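Local coordinates for putative uncharacterized protein TCIL3000_10_9440 (Trypanosoma congolense, PDB 5KMX), which is of unknown function but forms the bilobed ectodomain of a membrane-spanning surface antigen expressed in the insect stage, and is a putative sensor, at residues T30-N34 against T35-S39; R171-D174 against K175-S178. One frame throughout, in Å; residues are numbered along the deposited sequence.

Contact 1: T30-N34 against T35-S39; sequences TGRFN and TENAS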
loop_
_atom_site.group_PDB
_atom_site.type_symbol
_atom_site.label_atom_id
_atom_site.label_comp_id
_atom_site.label_asym_id
_atom_site.label_seq_id
_atom_site.Cartn_x
_atom_site.Cartn_y
_atom_site.Cartn_z
ATOM N N THR A 30 4.172 16.889 12.141
ATOM C CA THR A 30 4.124 16.227 13.437
ATOM C C THR A 30 2.673 16.171 13.890
ATOM O O THR A 30 1.805 16.797 13.282
ATOM C CB THR A 30 4.968 16.952 14.499
ATOM O OG1 THR A 30 4.567 18.325 14.576
ATOM C CG2 THR A 30 6.443 16.868 14.152
ATOM N N GLY A 31 2.415 15.422 14.956
ATOM C CA GLY A 31 1.071 15.282 15.479
ATOM C C GLY A 31 0.868 13.899 16.051
ATOM O O GLY A 31 1.766 13.347 16.686
ATOM N N ARG A 32 -0.312 13.331 15.819
ATOM C CA ARG A 32 -0.620 12.005 16.333
ATOM C C ARG A 32 -1.521 11.195 15.408
ATOM O O ARG A 32 -2.431 11.731 14.772
ATOM C CB ARG A 32 -1.276 12.118 17.709
ATOM C CG ARG A 32 -0.356 12.669 18.782
ATOM C CD ARG A 32 -1.007 12.658 20.149
ATOM N NE ARG A 32 -0.048 12.996 21.198
ATOM C CZ ARG A 32 -0.381 13.387 22.424
ATOM N NH1 ARG A 32 -1.656 13.507 22.767
ATOM N NH2 ARG A 32 0.566 13.670 23.308
ATOM N N PHE A 33 -1.231 9.900 15.332
ATOM C CA PHE A 33 -2.147 8.917 14.773
ATOM C C PHE A 33 -2.779 8.192 15.954
ATOM O O PHE A 33 -2.093 7.455 16.663
ATOM C CB PHE A 33 -1.420 7.937 13.848
ATOM C CG PHE A 33 -0.885 8.569 12.593
ATOM C CD1 PHE A 33 -1.706 8.755 11.493
ATOM C CD2 PHE A 33 0.437 8.975 12.513
ATOM C CE1 PHE A 33 -1.219 9.336 10.336
ATOM C CE2 PHE A 33 0.930 9.555 11.358
ATOM C CZ PHE A 33 0.101 9.734 10.269
ATOM N N ASN A 34 -4.074 8.410 16.169
ATOM C CA ASN A 34 -4.745 7.955 17.385
ATOM C C ASN A 34 -4.022 8.478 18.629
ATOM O O ASN A 34 -4.048 9.676 18.902
ATOM C CB ASN A 34 -4.839 6.426 17.417
ATOM C CG ASN A 34 -5.881 5.884 16.464
ATOM O OD1 ASN A 34 -6.607 6.641 15.819
ATOM N ND2 ASN A 34 -5.959 4.562 16.365
ATOM N N THR A 35 -3.367 7.582 19.365
ATOM C CA THR A 35 -2.713 7.925 20.625
ATOM C C THR A 35 -1.237 8.261 20.415
ATOM O O THR A 35 -0.662 9.076 21.135
ATOM C CB THR A 35 -2.849 6.758 21.640
ATOM O OG1 THR A 35 -4.057 6.919 22.391
ATOM C CG2 THR A 35 -1.667 6.698 22.607
ATOM N N GLU A 36 -0.639 7.635 19.407
ATOM C CA GLU A 36 0.808 7.654 19.228
ATOM C C GLU A 36 1.302 8.931 18.555
ATOM O O GLU A 36 0.655 9.451 17.649
ATOM C CB GLU A 36 1.237 6.439 18.404
ATOM C CG GLU A 36 0.605 5.129 18.855
ATOM C CD GLU A 36 0.997 4.740 20.270
ATOM O OE1 GLU A 36 0.276 3.925 20.885
ATOM O OE2 GLU A 36 2.028 5.243 20.766
ATOM N N ASN A 37 2.455 9.426 19.000
ATOM C CA ASN A 37 3.087 10.584 18.375
ATOM C C ASN A 37 3.621 10.243 16.989
ATOM O O ASN A 37 4.124 9.142 16.764
ATOM C CB ASN A 37 4.223 11.115 19.250
ATOM C CG ASN A 37 3.734 11.686 20.565
ATOM O OD1 ASN A 37 2.650 12.265 20.642
ATOM N ND2 ASN A 37 4.536 11.529 21.611
ATOM N N ALA A 38 3.514 11.195 16.067
ATOM C CA ALA A 38 3.974 10.994 14.698
ATOM C C ALA A 38 5.419 11.454 14.529
ATOM O O ALA A 38 5.865 12.386 15.200
ATOM C CB ALA A 38 3.069 11.729 13.727
ATOM N N SER A 39 6.140 10.794 13.628
ATOM C CA SER A 39 7.523 11.148 13.323
ATOM C C SER A 39 7.723 11.276 11.819
ATOM O O SER A 39 7.423 10.352 11.063
ATOM C CB SER A 39 8.487 10.103 13.889
ATOM O OG SER A 39 8.433 10.072 15.304
#
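Thr35 O lies 3.7 Å from Arg32 CD. Asn34 and Thr35 fill the central positions of a type II' turn running from Phe33 to Glu36. Asn34 takes positive phi (55°), as the first central position of this turn requires. Its amide is held by Val76 N and Thr74 O of strand 72-79. At Glu36 the chain is back in strand form. Glu36 N donates to Phe33 O at 3.1 Å, and Phe33 N donates to Glu36 O at 3.0 Å. Glu36 O also receives a CA-H contact from Arg32 CA. Asn37 carries the side-chain bond of the contact. Arg32 NE donates to Asn37 OD1 at 2.9 Å, with an N-H...O angle of 163°. The oxygen meets the edge of the guanidinium, near its plane. The two side chains run side by side, their flat groups only 27° apart. Arg32 is extended from CG to NE, which carries NE out level with the asparagine amide. Ala38 N donates to Gly31 O at 2.8 Å. The backbone angles of Gly31 are ones that call for glycine. The methyl of Ala38 approaches the Phe33 ring obliquely, with Ala38 CB 3.9 Å from Phe33 CE2. Phe33 is buried against Leu62, Val75, Val77, Ile79, Val200 and Leu202, so its ring joins the apolar interior. Two-residue connections with type II' turns are a classic form of the tight antiparallel beta hairpin, here joining strand 31-33 to strand 36-45 at the surface of the large mixed sheet.

Contact 2: R171-D174 against K175-S178; sequences RESD and KYQS
Ser173 and Tyr176 form the one hydrogen bond that crosses this turn, at the start of the loop from strand 169-172 to strand 189-191. Tyr176 N donates to Ser173 OG at 2.9 Å, with an N-H...O angle of 159°. The serine torsion explains the reach: OG is anti to its own backbone N (chi1 175°), and the CB bond is directed at the residues that follow. A serine oxygen taking the amide three residues on resembles an N-cap, but no helix follows. The same OG is also hydrogen-bonded to Glu205 OE2, so two partners grip this buried hydroxyl. The Ser173 backbone is still bonded to Val161 of strand 145-165.

Van der Waals contacts lie beside the bond. Ser173 OG lies 3.4 Å from Tyr176 CB. It also sits at the edge of the tyrosine ring, 3.7 Å from Tyr176 CD2. The ring packs edge-to-face with Phe183, and its hydroxyl is hydrogen-bonded to Gln214 OE1. Gln177 bends at chi2 (-67°), which folds its amide back over the turn. Gln177 CG comes within 3.8 Å of Asp174 O.

Like-with-like polar approaches are also present. Gln177 OE1 is placed 3.0 Å from Ser173 O. Both are acceptors, so this is no hydrogen bond, and the closeness is a doubtful feature of the model. The NE2 of that amide has a weak hydrogen bond to Asp185 OD1.

Charge pairing lies within 171-174. Arg171 NH2 and Asp174 OD2 form a salt bridge of 2.9 Å between exposed residues.

The chemistry implies a turn whose one crossing hydrogen bond ends on a serine oxygen, with further bonds to the rest of the chain and the aspartate at its corner bridged to the preceding strand.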
loop_
_atom_site.group_PDB
_atom_site.type_symbol
_atom_site.label_atom_id
_atom_site.label_comp_id
_atom_site.label_asym_id
_atom_site.label_seq_id
_atom_site.Cartn_x
_atom_site.Cartn_y
_atom_site.Cartn_z
ATOM N N ARG A 171 -5.307 18.323 3.243
ATOM C CA ARG A 171 -6.580 17.650 3.448
ATOM C C ARG A 171 -6.476 16.291 2.771
ATOM O O ARG A 171 -5.803 16.170 1.746
ATOM C CB ARG A 171 -7.722 18.496 2.880
ATOM C CG ARG A 171 -9.041 17.771 2.656
ATOM C CD ARG A 171 -9.989 18.642 1.845
ATOM N NE ARG A 171 -10.827 17.849 0.945
ATOM C CZ ARG A 171 -11.262 18.262 -0.243
ATOM N NH1 ARG A 171 -10.943 19.467 -0.700
ATOM N NH2 ARG A 171 -12.016 17.462 -0.983
ATOM N N GLU A 172 -7.117 15.269 3.334
ATOM C CA GLU A 172 -6.949 13.914 2.816
ATOM C C GLU A 172 -7.371 13.847 1.353
ATOM O O GLU A 172 -8.402 14.396 0.959
ATOM C CB GLU A 172 -7.733 12.892 3.654
ATOM C CG GLU A 172 -9.228 12.778 3.364
ATOM C CD GLU A 172 -9.851 11.561 4.033
ATOM O OE1 GLU A 172 -10.846 11.730 4.771
ATOM O OE2 GLU A 172 -9.347 10.435 3.817
ATOM N N SER A 173 -6.547 13.185 0.551
ATOM C CA SER A 173 -6.769 13.104 -0.884
ATOM C C SER A 173 -7.971 12.230 -1.212
ATOM O O SER A 173 -8.084 11.105 -0.726
ATOM C CB SER A 173 -5.523 12.557 -1.580
ATOM O OG SER A 173 -5.759 12.354 -2.961
ATOM N N ASP A 174 -8.865 12.753 -2.042
ATOM C CA ASP A 174 -10.017 11.990 -2.500
ATOM C C ASP A 174 -9.592 10.947 -3.526
ATOM O O ASP A 174 -10.022 9.796 -3.468
ATOM C CB ASP A 174 -11.073 12.919 -3.103
ATOM C CG ASP A 174 -11.770 13.770 -2.059
ATOM O OD1 ASP A 174 -12.012 13.270 -0.941
ATOM O OD2 ASP A 174 -12.076 14.944 -2.359
ATOM N N LYS A 175 -8.736 11.356 -4.456
ATOM C CA LYS A 175 -8.314 10.479 -5.543
ATOM C C LYS A 175 -7.341 9.404 -5.065
ATOM O O LYS A 175 -7.437 8.250 -5.480
ATOM C CB LYS A 175 -7.679 11.302 -6.669
ATOM C CG LYS A 175 -8.620 12.324 -7.305
ATOM C CD LYS A 175 -9.812 11.661 -7.988
ATOM C CE LYS A 175 -11.124 12.360 -7.671
ATOM N NZ LYS A 175 -12.260 11.400 -7.597
ATOM N N TYR A 176 -6.409 9.785 -4.196
ATOM C CA TYR A 176 -5.445 8.839 -3.639
ATOM C C TYR A 176 -5.856 8.383 -2.245
ATOM O O TYR A 176 -5.478 8.995 -1.248
ATOM C CB TYR A 176 -4.049 9.457 -3.581
ATOM C CG TYR A 176 -3.444 9.726 -4.934
ATOM C CD1 TYR A 176 -2.937 8.690 -5.706
ATOM C CD2 TYR A 176 -3.372 11.015 -5.438
ATOM C CE1 TYR A 176 -2.379 8.929 -6.945
ATOM C CE2 TYR A 176 -2.816 11.265 -6.676
ATOM C CZ TYR A 176 -2.321 10.219 -7.425
ATOM O OH TYR A 176 -1.765 10.464 -8.660
ATOM N N GLN A 177 -6.627 7.303 -2.181
ATOM C CA GLN A 177 -7.024 6.725 -0.903
ATOM C C GLN A 177 -5.878 5.917 -0.293
ATOM O O GLN A 177 -5.934 5.522 0.872
ATOM C CB GLN A 177 -8.262 5.848 -1.077
ATOM C CG GLN A 177 -9.537 6.634 -1.342
ATOM C CD GLN A 177 -9.967 7.467 -0.146
ATOM O OE1 GLN A 177 -9.696 8.667 -0.079
ATOM N NE2 GLN A 177 -10.644 6.833 0.805
ATOM N N SER A 178 -4.843 5.679 -1.094
ATOM C CA SER A 178 -3.628 5.022 -0.624
ATOM C C SER A 178 -2.422 5.527 -1.412
ATOM O O SER A 178 -2.576 6.177 -2.446
ATOM C CB SER A 178 -3.744 3.504 -0.756
ATOM O OG SER A 178 -2.514 2.875 -0.436
#

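From the N terminus, the chain passes helix 11-20 and then makes contact 1, a hairpin turn between strand 31-33 and strand 36-45. Strand 31-33 also pairs with strand 72-79, so the hairpin is part of the large mixed sheet. Contact 2 comes much later, just past the end of strand 169-172, which pairs with strand 145-165, and enters the loop leading to strand 189-191. The two contacts are in series: each closes a short local turn, and they neither nest nor cross. The centres of contact 1 and contact 2 are about 19 Å apart. The nearest atoms of contact 1 and contact 2 are about 10 Å apart, without touching. What they share is the sheet that both reach.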